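Local coordinates for protein Pre-mRNA-splicing factor SAD1 (Saccharomyces cerevisiae, PDB 4MSX) that promotes assembly of newly made U4 snRNA into the U4/U6 snRNP and is required for pre-mRNA splicing, with the fold of a catalytically inactive ubiquitin-specific protease, at residues R177-T187 with I234-S245; F122-F130 with L148-Y156. All coordinates share one frame; numbering follows the deposited sequence. Where two conformers were deposited one is given.

Interaction 1. Residues R177-T187 with I234-S245; sequences RTYLNGFIGFT and IWSPKLFKHHLS
Phe186 and Leu244 pair in the short two-stranded parallel sheet formed by strands 185-186 and 243-244 of the ubiquitin-specific protease fold, strands joined through a run of helices. Leu244 is held by both ends of its backbone: its N donates to Gly185 O at 3.0 Å, and its O takes the N-H of Thr187. On the same face of the sheet, Phe186 CD2 lies 3.8 Å from Leu244 CB, while the far end of the ring reaches Ile234. In one of two conformers, so with doubt, Ile184 points CD1 between Leu239 CD1 and Leu244 CG.

Earlier in both segments, the bare CA of Gly182 settles over the six-membered ring of Trp235, 3.5 Å from its centroid, in a hollow where any side chain would run into the indole. Gly182 is the third residue of a type II turn, and its positive phi also favours glycine. Beside it Asn181 brings ND2 to the edge of the indole, in its plane, with the amide nearly perpendicular (85°), and donates to Trp235 O, 2.9 Å away and nearly straight (175°); its OD1 is engaged by Arg169 N.

The ring of Tyr179 slides past His242 CB and carries its hydroxyl into the bend at 236-239, where OH donates to Ser236 O (3.0 Å) and accepts from Leu239 N (3.1 Å). Its CG lies between the backbone N and the carbonyl carbon (chi1 63°), which turns the ring toward the bend. Arg177 arches over the His242 ring, its CD 4.2 Å from the centroid in a CH-pi contact, while its NE is salt-bridged to Asp173. Between the turn and the bend sits a water that accepts from Gly182 N and donates to Ser236 O and, at 2.7 Å, to Ile234 O.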
loop_
_atom_site.group_PDB
_atom_site.type_symbol
_atom_site.label_atom_id
_atom_site.label_comp_id
_atom_site.label_asym_id
_atom_site.label_seq_id
_atom_site.Cartn_x
_atom_site.Cartn_y
_atom_site.Cartn_z
ATOM N N ARG A 177 -3.163 -22.005 2.954
ATOM C CA ARG A 177 -2.309 -21.420 1.914
ATOM C C ARG A 177 -1.183 -20.607 2.589
ATOM O O ARG A 177 -1.454 -19.792 3.475
ATOM C CB ARG A 177 -3.129 -20.552 0.981
ATOM C CG ARG A 177 -4.173 -21.343 0.199
ATOM C CD ARG A 177 -5.122 -20.418 -0.559
ATOM N NE ARG A 177 -5.996 -19.701 0.366
ATOM C CZ ARG A 177 -7.054 -18.977 0.004
ATOM N NH1 ARG A 177 -7.383 -18.849 -1.283
ATOM N NH2 ARG A 177 -7.782 -18.368 0.934
ATOM N N THR A 178 0.082 -20.849 2.225
ATOM C CA THR A 178 1.185 -20.172 2.927
ATOM C C THR A 178 1.384 -18.783 2.305
ATOM O O THR A 178 1.035 -18.585 1.141
ATOM C CB THR A 178 2.507 -21.006 2.866
ATOM O OG1 THR A 178 3.514 -20.423 3.723
ATOM C CG2 THR A 178 3.004 -21.077 1.441
ATOM N N TYR A 179 1.917 -17.824 3.073
ATOM C CA TYR A 179 2.216 -16.507 2.513
ATOM C C TYR A 179 3.298 -15.932 3.385
ATOM O O TYR A 179 3.486 -16.387 4.521
ATOM C CB TYR A 179 0.993 -15.576 2.498
ATOM C CG TYR A 179 0.450 -15.229 3.881
ATOM C CD1 TYR A 179 -0.421 -16.090 4.545
ATOM C CD2 TYR A 179 0.803 -14.024 4.520
ATOM C CE1 TYR A 179 -0.946 -15.755 5.805
ATOM C CE2 TYR A 179 0.303 -13.694 5.777
ATOM C CZ TYR A 179 -0.588 -14.561 6.402
ATOM O OH TYR A 179 -1.060 -14.245 7.639
ATOM N N LEU A 180 4.050 -14.966 2.849
ATOM C CA LEU A 180 5.051 -14.263 3.630
ATOM C C LEU A 180 4.386 -12.986 4.134
ATOM O O LEU A 180 3.935 -12.182 3.302
ATOM C CB LEU A 180 6.268 -13.956 2.688
ATOM C CG LEU A 180 7.496 -13.267 3.265
ATOM C CD1 LEU A 180 8.149 -14.168 4.313
ATOM C CD2 LEU A 180 8.534 -12.917 2.133
ATOM N N ASN A 181 4.318 -12.755 5.448
ATOM C CA ASN A 181 3.459 -11.670 5.938
ATOM C C ASN A 181 4.063 -10.319 5.499
ATOM O O ASN A 181 5.284 -10.193 5.411
ATOM C CB ASN A 181 3.170 -11.714 7.447
ATOM C CG ASN A 181 4.381 -11.337 8.335
ATOM O OD1 ASN A 181 5.463 -11.913 8.211
ATOM N ND2 ASN A 181 4.202 -10.352 9.197
ATOM N N GLY A 182 3.197 -9.368 5.150
ATOM C CA GLY A 182 3.615 -8.095 4.544
ATOM C C GLY A 182 3.714 -8.185 3.030
ATOM O O GLY A 182 3.617 -7.158 2.353
ATOM N N PHE A 183 3.911 -9.377 2.490
ATOM C CA PHE A 183 4.136 -9.533 1.040
ATOM C C PHE A 183 2.922 -10.208 0.390
ATOM O O PHE A 183 3.028 -11.304 -0.174
ATOM C CB PHE A 183 5.427 -10.353 0.786
ATOM C CG PHE A 183 6.662 -9.619 1.186
ATOM C CD1 PHE A 183 6.997 -9.476 2.547
ATOM C CD2 PHE A 183 7.479 -9.049 0.226
ATOM C CE1 PHE A 183 8.119 -8.788 2.948
ATOM C CE2 PHE A 183 8.598 -8.369 0.576
ATOM C CZ PHE A 183 8.933 -8.227 1.985
ATOM N N ILE A 184 1.754 -9.586 0.520
ATOM C CA ILE A 184 0.519 -10.200 0.064
ATOM C C ILE A 184 -0.144 -9.313 -0.996
ATOM O O ILE A 184 0.181 -8.134 -1.112
ATOM C CB ILE A 184 -0.478 -10.413 1.219
ATOM C CG1 ILE A 184 -0.823 -9.079 1.879
ATOM C CG2 ILE A 184 0.091 -11.378 2.270
ATOM C CD1 ILE A 184 -1.859 -9.207 2.950
ATOM N N GLY A 185 -1.063 -9.914 -1.745
ATOM C CA GLY A 185 -1.796 -9.240 -2.778
ATOM C C GLY A 185 -3.220 -8.903 -2.363
ATOM O O GLY A 185 -3.641 -9.030 -1.159
ATOM N N PHE A 186 -3.960 -8.448 -3.383
ATOM C CA PHE A 186 -5.203 -7.748 -3.170
ATOM C C PHE A 186 -6.161 -8.166 -4.285
ATOM O O PHE A 186 -5.737 -8.363 -5.448
ATOM C CB PHE A 186 -5.031 -6.221 -3.283
ATOM C CG PHE A 186 -4.123 -5.601 -2.227
ATOM C CD1 PHE A 186 -2.746 -5.600 -2.418
ATOM C CD2 PHE A 186 -4.666 -5.008 -1.092
ATOM C CE1 PHE A 186 -1.883 -5.050 -1.482
ATOM C CE2 PHE A 186 -3.804 -4.430 -0.116
ATOM C CZ PHE A 186 -2.413 -4.443 -0.343
ATOM N N THR A 187 -7.440 -8.260 -3.931
ATOM C CA THR A 187 -8.466 -8.487 -4.946
ATOM C C THR A 187 -8.771 -7.203 -5.730
ATOM O O THR A 187 -8.460 -6.082 -5.297
ATOM C CB THR A 187 -9.740 -9.082 -4.262
ATOM O OG1 THR A 187 -10.058 -8.306 -3.103
ATOM C CG2 THR A 187 -9.455 -10.522 -3.794
ATOM N N ILE A 234 -2.020 -5.384 6.202
ATOM C CA ILE A 234 -1.014 -5.819 5.209
ATOM C C ILE A 234 0.069 -6.681 5.884
ATOM O O ILE A 234 0.612 -7.632 5.280
ATOM C CB ILE A 234 -0.405 -4.574 4.531
ATOM C CG1 ILE A 234 -1.434 -4.053 3.482
ATOM C CG2 ILE A 234 1.005 -4.870 3.915
ATOM C CD1 ILE A 234 -1.074 -2.621 2.996
ATOM N N TRP A 235 0.364 -6.353 7.142
ATOM C CA TRP A 235 1.446 -7.074 7.867
ATOM C C TRP A 235 0.923 -8.242 8.727
ATOM O O TRP A 235 1.700 -8.917 9.405
ATOM C CB TRP A 235 2.283 -6.086 8.721
ATOM C CG TRP A 235 3.226 -5.377 7.773
ATOM C CD1 TRP A 235 3.054 -4.148 7.171
ATOM C CD2 TRP A 235 4.437 -5.913 7.272
ATOM N NE1 TRP A 235 4.154 -3.882 6.319
ATOM C CE2 TRP A 235 4.990 -4.971 6.361
ATOM C CE3 TRP A 235 5.132 -7.113 7.512
ATOM C CZ2 TRP A 235 6.236 -5.205 5.688
ATOM C CZ3 TRP A 235 6.329 -7.352 6.855
ATOM C CH2 TRP A 235 6.889 -6.391 5.959
ATOM N N SER A 236 -0.396 -8.491 8.717
ATOM C CA SER A 236 -0.906 -9.464 9.666
ATOM C C SER A 236 -0.338 -10.850 9.419
ATOM O O SER A 236 -0.391 -11.364 8.293
ATOM C CB SER A 236 -2.450 -9.536 9.610
ATOM O OG SER A 236 -2.832 -10.707 10.313
ATOM N N PRO A 237 0.224 -11.480 10.467
ATOM C CA PRO A 237 0.705 -12.865 10.323
ATOM C C PRO A 237 -0.403 -13.919 10.596
ATOM O O PRO A 237 -0.095 -15.109 10.631
ATOM C CB PRO A 237 1.805 -12.981 11.425
ATOM C CG PRO A 237 1.293 -12.116 12.535
ATOM C CD PRO A 237 0.516 -10.926 11.799
ATOM N N LYS A 238 -1.645 -13.484 10.788
ATOM C CA LYS A 238 -2.759 -14.414 11.074
ATOM C C LYS A 238 -4.010 -14.192 10.186
ATOM O O LYS A 238 -5.154 -14.372 10.628
ATOM C CB LYS A 238 -3.157 -14.240 12.552
ATOM C CG LYS A 238 -2.073 -14.749 13.510
ATOM C CD LYS A 238 -2.071 -14.020 14.886
ATOM C CE LYS A 238 -3.403 -13.930 15.582
ATOM N NZ LYS A 238 -3.263 -13.541 17.049
ATOM N N LEU A 239 -3.801 -13.777 8.946
ATOM C CA LEU A 239 -4.933 -13.514 8.048
ATOM C C LEU A 239 -5.807 -14.757 7.876
ATOM O O LEU A 239 -5.292 -15.845 7.721
ATOM C CB LEU A 239 -4.382 -13.136 6.656
ATOM C CG LEU A 239 -3.682 -11.769 6.601
ATOM C CD1 LEU A 239 -3.027 -11.556 5.210
ATOM C CD2 LEU A 239 -4.695 -10.658 6.893
ATOM N N PHE A 240 -7.125 -14.587 7.773
ATOM C CA PHE A 240 -7.977 -15.740 7.472
ATOM C C PHE A 240 -7.802 -16.196 6.041
ATOM O O PHE A 240 -7.812 -17.389 5.760
ATOM C CB PHE A 240 -9.435 -15.394 7.778
ATOM C CG PHE A 240 -9.722 -15.277 9.275
ATOM C CD1 PHE A 240 -8.748 -15.598 10.221
ATOM C CD2 PHE A 240 -10.978 -14.833 9.724
ATOM C CE1 PHE A 240 -9.007 -15.480 11.609
ATOM C CE2 PHE A 240 -11.251 -14.711 11.102
ATOM C CZ PHE A 240 -10.282 -15.032 12.044
ATOM N N LYS A 241 -7.621 -15.238 5.131
ATOM C CA LYS A 241 -7.254 -15.574 3.767
ATOM C C LYS A 241 -6.092 -14.665 3.341
ATOM O O LYS A 241 -6.033 -13.504 3.728
ATOM C CB LYS A 241 -8.436 -15.413 2.804
ATOM C CG LYS A 241 -9.059 -14.044 2.819
ATOM C CD LYS A 241 -10.434 -14.083 2.073
ATOM C CE LYS A 241 -11.062 -12.688 1.956
ATOM N NZ LYS A 241 -11.302 -12.054 3.308
ATOM N N HIS A 242 -5.209 -15.204 2.522
ATOM C CA HIS A 242 -3.919 -14.581 2.317
ATOM C C HIS A 242 -3.926 -13.404 1.290
ATOM O O HIS A 242 -2.951 -13.212 0.562
ATOM C CB HIS A 242 -2.893 -15.650 1.888
ATOM C CG HIS A 242 -3.143 -16.196 0.522
ATOM N ND1 HIS A 242 -4.407 -16.256 -0.031
ATOM C CD2 HIS A 242 -2.299 -16.679 -0.420
ATOM C CE1 HIS A 242 -4.331 -16.767 -1.248
ATOM N NE2 HIS A 242 -3.062 -17.029 -1.507
ATOM N N HIS A 243 -4.987 -12.615 1.273
ATOM C CA HIS A 243 -5.094 -11.418 0.407
ATOM C C HIS A 243 -6.103 -10.452 0.984
ATOM O O HIS A 243 -6.884 -10.811 1.872
ATOM C CB HIS A 243 -5.500 -11.764 -1.035
ATOM C CG HIS A 243 -6.647 -12.715 -1.138
ATOM N ND1 HIS A 243 -7.962 -12.306 -1.091
ATOM C CD2 HIS A 243 -6.674 -14.053 -1.327
ATOM C CE1 HIS A 243 -8.753 -13.355 -1.237
ATOM N NE2 HIS A 243 -7.997 -14.427 -1.371
ATOM N N LEU A 244 -6.038 -9.204 0.567
ATOM C CA LEU A 244 -6.854 -8.191 1.199
ATOM C C LEU A 244 -7.726 -7.537 0.150
ATOM O O LEU A 244 -7.408 -7.618 -1.031
ATOM C CB LEU A 244 -5.982 -7.103 1.826
ATOM C CG LEU A 244 -5.083 -7.624 2.946
ATOM C CD1 LEU A 244 -4.173 -6.473 3.346
ATOM C CD2 LEU A 244 -6.011 -8.108 4.114
ATOM N N SER A 245 -8.776 -6.853 0.594
ATOM C CA SER A 245 -9.522 -5.988 -0.326
ATOM C C SER A 245 -9.338 -4.581 0.194
ATOM O O SER A 245 -9.551 -4.362 1.385
ATOM C CB SER A 245 -11.039 -6.340 -0.348
ATOM O OG SER A 245 -11.740 -5.302 -1.055
HETATM O O HOH W 1 -8.639 -18.861 3.577
HETATM O O HOH W 2 0.411 -10.308 5.791
HETATM O O HOH W 3 -1.471 -12.851 -1.527
HETATM O O HOH W 4 -11.733 -6.362 -3.667
HETATM O O HOH W 5 -9.997 -9.968 -0.552
#

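Interaction 2. Residues F122-F130 with L148-Y156; sequences FLNLTSLKF and LNSIKFAAY
Leu128 and Lys152 bring their CA atoms to 6.7 Å where the hairpin loop after strand 122-124 meets helix 148-155, and from there the chain runs against the helix direction, so that Phe130 comes level with Leu148 at a CA-CA distance of 8.3 Å. No hydrogen bond crosses; the join is made by apolar side chains. Leu128 forks over the helix end, CD1 against Tyr156 CB at 3.5 Å and CD2 on the methyl of Ala155. Phe130 is the wedge. Its CG, anti to the carbonyl carbon (chi1 -67°), sends the ring toward the helix, with Leu148 CD2 over one face, 4.0 Å from the centroid, and Leu123 CD1 centred over the opposite one. Ile151 CG2 closes the edge at CE2, and CZ reaches Leu148 O. An alanine at Phe130 would be likely to open a gap between Leu123 and Leu148, leaving Ile151 without its aromatic neighbour. Asn124 shapes the loop through an Asx turn, its OD1 accepting from Thr126 N. Hairpin and helix pack together in what is predicted to be a degenerate UBP-type zinc finger, with the Leu123 side chain about 11 Å from the bound zinc ion.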
loop_
_atom_site.group_PDB
_atom_site.type_symbol
_atom_site.label_atom_id
_atom_site.label_comp_id
_atom_site.label_asym_id
_atom_site.label_seq_id
_atom_site.Cartn_x
_atom_site.Cartn_y
_atom_site.Cartn_z
ATOM N N PHE A 122 -22.177 -11.995 17.866
ATOM C CA PHE A 122 -21.951 -10.811 17.068
ATOM C C PHE A 122 -20.684 -10.078 17.550
ATOM O O PHE A 122 -20.308 -10.151 18.737
ATOM C CB PHE A 122 -23.141 -9.865 17.198
ATOM C CG PHE A 122 -24.382 -10.437 16.561
ATOM C CD1 PHE A 122 -25.110 -11.436 17.244
ATOM C CD2 PHE A 122 -24.739 -10.096 15.245
ATOM C CE1 PHE A 122 -26.228 -12.034 16.635
ATOM C CE2 PHE A 122 -25.853 -10.645 14.631
ATOM C CZ PHE A 122 -26.626 -11.623 15.328
ATOM N N LEU A 123 -20.066 -9.339 16.626
ATOM C CA LEU A 123 -18.980 -8.440 16.976
ATOM C C LEU A 123 -19.427 -7.033 16.668
ATOM O O LEU A 123 -19.833 -6.727 15.529
ATOM C CB LEU A 123 -17.717 -8.805 16.126
ATOM C CG LEU A 123 -16.564 -7.843 16.337
ATOM C CD1 LEU A 123 -15.988 -7.834 17.822
ATOM C CD2 LEU A 123 -15.478 -8.237 15.369
ATOM N N ASN A 124 -19.305 -6.128 17.625
ATOM C CA ASN A 124 -19.585 -4.734 17.308
ATOM C C ASN A 124 -18.382 -4.210 16.521
ATOM O O ASN A 124 -17.281 -4.267 17.058
ATOM C CB ASN A 124 -19.731 -3.891 18.594
ATOM C CG ASN A 124 -20.113 -2.454 18.309
ATOM O OD1 ASN A 124 -19.450 -1.763 17.523
ATOM N ND2 ASN A 124 -21.212 -1.991 18.917
ATOM N N LEU A 125 -18.578 -3.728 15.297
ATOM C CA LEU A 125 -17.435 -3.395 14.411
ATOM C C LEU A 125 -16.731 -2.090 14.796
ATOM O O LEU A 125 -15.656 -1.781 14.276
ATOM C CB LEU A 125 -17.874 -3.307 12.947
ATOM C CG LEU A 125 -18.251 -4.691 12.394
ATOM C CD1 LEU A 125 -18.806 -4.580 11.000
ATOM C CD2 LEU A 125 -17.029 -5.700 12.479
ATOM N N THR A 126 -17.335 -1.321 15.691
ATOM C CA THR A 126 -16.775 -0.044 16.088
ATOM C C THR A 126 -16.040 -0.156 17.421
ATOM O O THR A 126 -14.917 0.339 17.546
ATOM C CB THR A 126 -17.846 1.039 16.156
ATOM O OG1 THR A 126 -18.285 1.351 14.831
ATOM C CG2 THR A 126 -17.290 2.281 16.806
ATOM N N SER A 127 -16.620 -0.853 18.395
ATOM C CA SER A 127 -15.996 -0.966 19.708
ATOM C C SER A 127 -15.238 -2.270 19.850
ATOM O O SER A 127 -14.496 -2.483 20.814
ATOM C CB SER A 127 -17.081 -0.911 20.790
ATOM O OG SER A 127 -17.897 -2.072 20.714
ATOM N N LEU A 128 -15.430 -3.173 18.896
ATOM C CA LEU A 128 -14.807 -4.504 18.969
ATOM C C LEU A 128 -15.156 -5.342 20.234
ATOM O O LEU A 128 -14.420 -6.263 20.618
ATOM C CB LEU A 128 -13.284 -4.376 18.801
ATOM C CG LEU A 128 -12.812 -3.716 17.505
ATOM C CD1 LEU A 128 -11.275 -3.853 17.431
ATOM C CD2 LEU A 128 -13.469 -4.355 16.287
ATOM N N LYS A 129 -16.293 -5.067 20.859
ATOM C CA LYS A 129 -16.807 -5.957 21.912
ATOM C C LYS A 129 -17.781 -6.996 21.318
ATOM O O LYS A 129 -18.473 -6.705 20.349
ATOM C CB LYS A 129 -17.534 -5.119 22.956
ATOM C CG LYS A 129 -16.605 -4.292 23.833
ATOM C CD LYS A 129 -17.371 -3.141 24.466
ATOM C CE LYS A 129 -16.496 -2.324 25.403
ATOM N NZ LYS A 129 -17.212 -1.058 25.738
ATOM N N PHE A 130 -17.783 -8.199 21.880
ATOM C CA PHE A 130 -18.593 -9.301 21.406
ATOM C C PHE A 130 -19.890 -9.403 22.215
ATOM O O PHE A 130 -19.885 -9.202 23.456
ATOM C CB PHE A 130 -17.854 -10.597 21.623
ATOM C CG PHE A 130 -16.620 -10.750 20.768
ATOM C CD1 PHE A 130 -15.382 -10.276 21.208
ATOM C CD2 PHE A 130 -16.712 -11.346 19.496
ATOM C CE1 PHE A 130 -14.245 -10.442 20.409
ATOM C CE2 PHE A 130 -15.555 -11.507 18.694
ATOM C CZ PHE A 130 -14.342 -11.055 19.164
ATOM N N LEU A 148 -12.057 -16.017 20.064
ATOM C CA LEU A 148 -12.419 -14.610 20.076
ATOM C C LEU A 148 -11.204 -13.680 19.848
ATOM O O LEU A 148 -11.318 -12.646 19.146
ATOM C CB LEU A 148 -13.136 -14.258 21.364
ATOM C CG LEU A 148 -14.494 -14.985 21.545
ATOM C CD1 LEU A 148 -15.263 -14.455 22.758
ATOM C CD2 LEU A 148 -15.340 -14.870 20.279
ATOM N N ASN A 149 -10.061 -14.016 20.452
ATOM C CA ASN A 149 -8.840 -13.255 20.204
ATOM C C ASN A 149 -8.573 -13.232 18.699
ATOM O O ASN A 149 -8.226 -12.211 18.141
ATOM C CB ASN A 149 -7.614 -13.907 20.887
ATOM C CG ASN A 149 -7.630 -13.766 22.413
ATOM O OD1 ASN A 149 -8.182 -12.801 22.966
ATOM N ND2 ASN A 149 -7.015 -14.737 23.103
ATOM N N SER A 150 -8.654 -14.402 18.089
ATOM C CA SER A 150 -8.399 -14.590 16.669
ATOM C C SER A 150 -9.302 -13.666 15.846
ATOM O O SER A 150 -8.854 -13.006 14.914
ATOM C CB SER A 150 -8.729 -16.040 16.340
ATOM O OG SER A 150 -8.600 -16.356 14.980
ATOM N N ILE A 151 -10.595 -13.603 16.196
ATOM C CA ILE A 151 -11.530 -12.787 15.413
ATOM C C ILE A 151 -11.316 -11.319 15.617
ATOM O O ILE A 151 -11.319 -10.534 14.660
ATOM C CB ILE A 151 -13.038 -13.161 15.755
ATOM C CG1 ILE A 151 -13.327 -14.533 15.171
ATOM C CG2 ILE A 151 -13.993 -12.116 15.184
ATOM C CD1 ILE A 151 -14.630 -15.172 15.802
ATOM N N LYS A 152 -11.026 -10.932 16.852
ATOM C CA LYS A 152 -10.798 -9.528 17.129
ATOM C C LYS A 152 -9.483 -9.100 16.391
ATOM O O LYS A 152 -9.358 -7.963 15.906
ATOM C CB LYS A 152 -10.597 -9.312 18.622
ATOM C CG LYS A 152 -10.560 -7.854 19.043
ATOM C CD LYS A 152 -10.504 -7.774 20.564
ATOM C CE LYS A 152 -10.370 -6.356 21.067
ATOM N NZ LYS A 152 -10.397 -6.311 22.572
ATOM N N PHE A 153 -8.534 -10.017 16.304
ATOM C CA PHE A 153 -7.263 -9.695 15.622
ATOM C C PHE A 153 -7.490 -9.530 14.086
ATOM O O PHE A 153 -6.845 -8.689 13.432
ATOM C CB PHE A 153 -6.283 -10.792 15.854
ATOM C CG PHE A 153 -4.865 -10.441 15.442
ATOM C CD1 PHE A 153 -4.476 -10.507 14.109
ATOM C CD2 PHE A 153 -3.931 -10.069 16.406
ATOM C CE1 PHE A 153 -3.152 -10.216 13.729
ATOM C CE2 PHE A 153 -2.581 -9.772 16.027
ATOM C CZ PHE A 153 -2.213 -9.863 14.702
ATOM N N ALA A 154 -8.395 -10.332 13.511
ATOM C CA ALA A 154 -8.734 -10.216 12.093
ATOM C C ALA A 154 -9.356 -8.856 11.783
ATOM O O ALA A 154 -9.169 -8.309 10.669
ATOM C CB ALA A 154 -9.720 -11.362 11.655
ATOM N N ALA A 155 -10.116 -8.314 12.742
ATOM C CA ALA A 155 -10.734 -6.994 12.582
ATOM C C ALA A 155 -9.755 -5.830 12.841
ATOM O O ALA A 155 -9.905 -4.741 12.260
ATOM C CB ALA A 155 -11.968 -6.848 13.535
ATOM N N TYR A 156 -8.764 -6.054 13.710
ATOM C CA TYR A 156 -7.876 -4.990 14.116
ATOM C C TYR A 156 -6.548 -5.590 14.638
ATOM O O TYR A 156 -6.403 -5.809 15.800
ATOM C CB TYR A 156 -8.575 -4.145 15.186
ATOM C CG TYR A 156 -7.795 -2.929 15.576
ATOM C CD1 TYR A 156 -7.903 -1.765 14.826
ATOM C CD2 TYR A 156 -6.935 -2.928 16.675
ATOM C CE1 TYR A 156 -7.197 -0.625 15.133
ATOM C CE2 TYR A 156 -6.192 -1.759 16.996
ATOM C CZ TYR A 156 -6.322 -0.621 16.189
ATOM O OH TYR A 156 -5.664 0.562 16.447
#

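Overall arrangement
Interaction 2 belongs to the zinc-finger end of the chain, its centre about 23 Å from the centre of the chain, whereas the centre of interaction 1 lies about 12 Å from that point, in the protease-like part on its small parallel sheet. Both are partly buried, yet their chemistry differs: interaction 1 pairs strands and binds turns through backbone bonds, side-chain amide and hydroxyl groups and bridging waters, while interaction 2 is mainly apolar packing between a hairpin and a helix, with no hydrogen bond between them. They meet along helix 146-155. One side of it takes the hairpin; elsewhere on it Phe153 receives Ser236 and the cation-pi contact of Lys238, and Phe240 packs on Ser150 and Ala154.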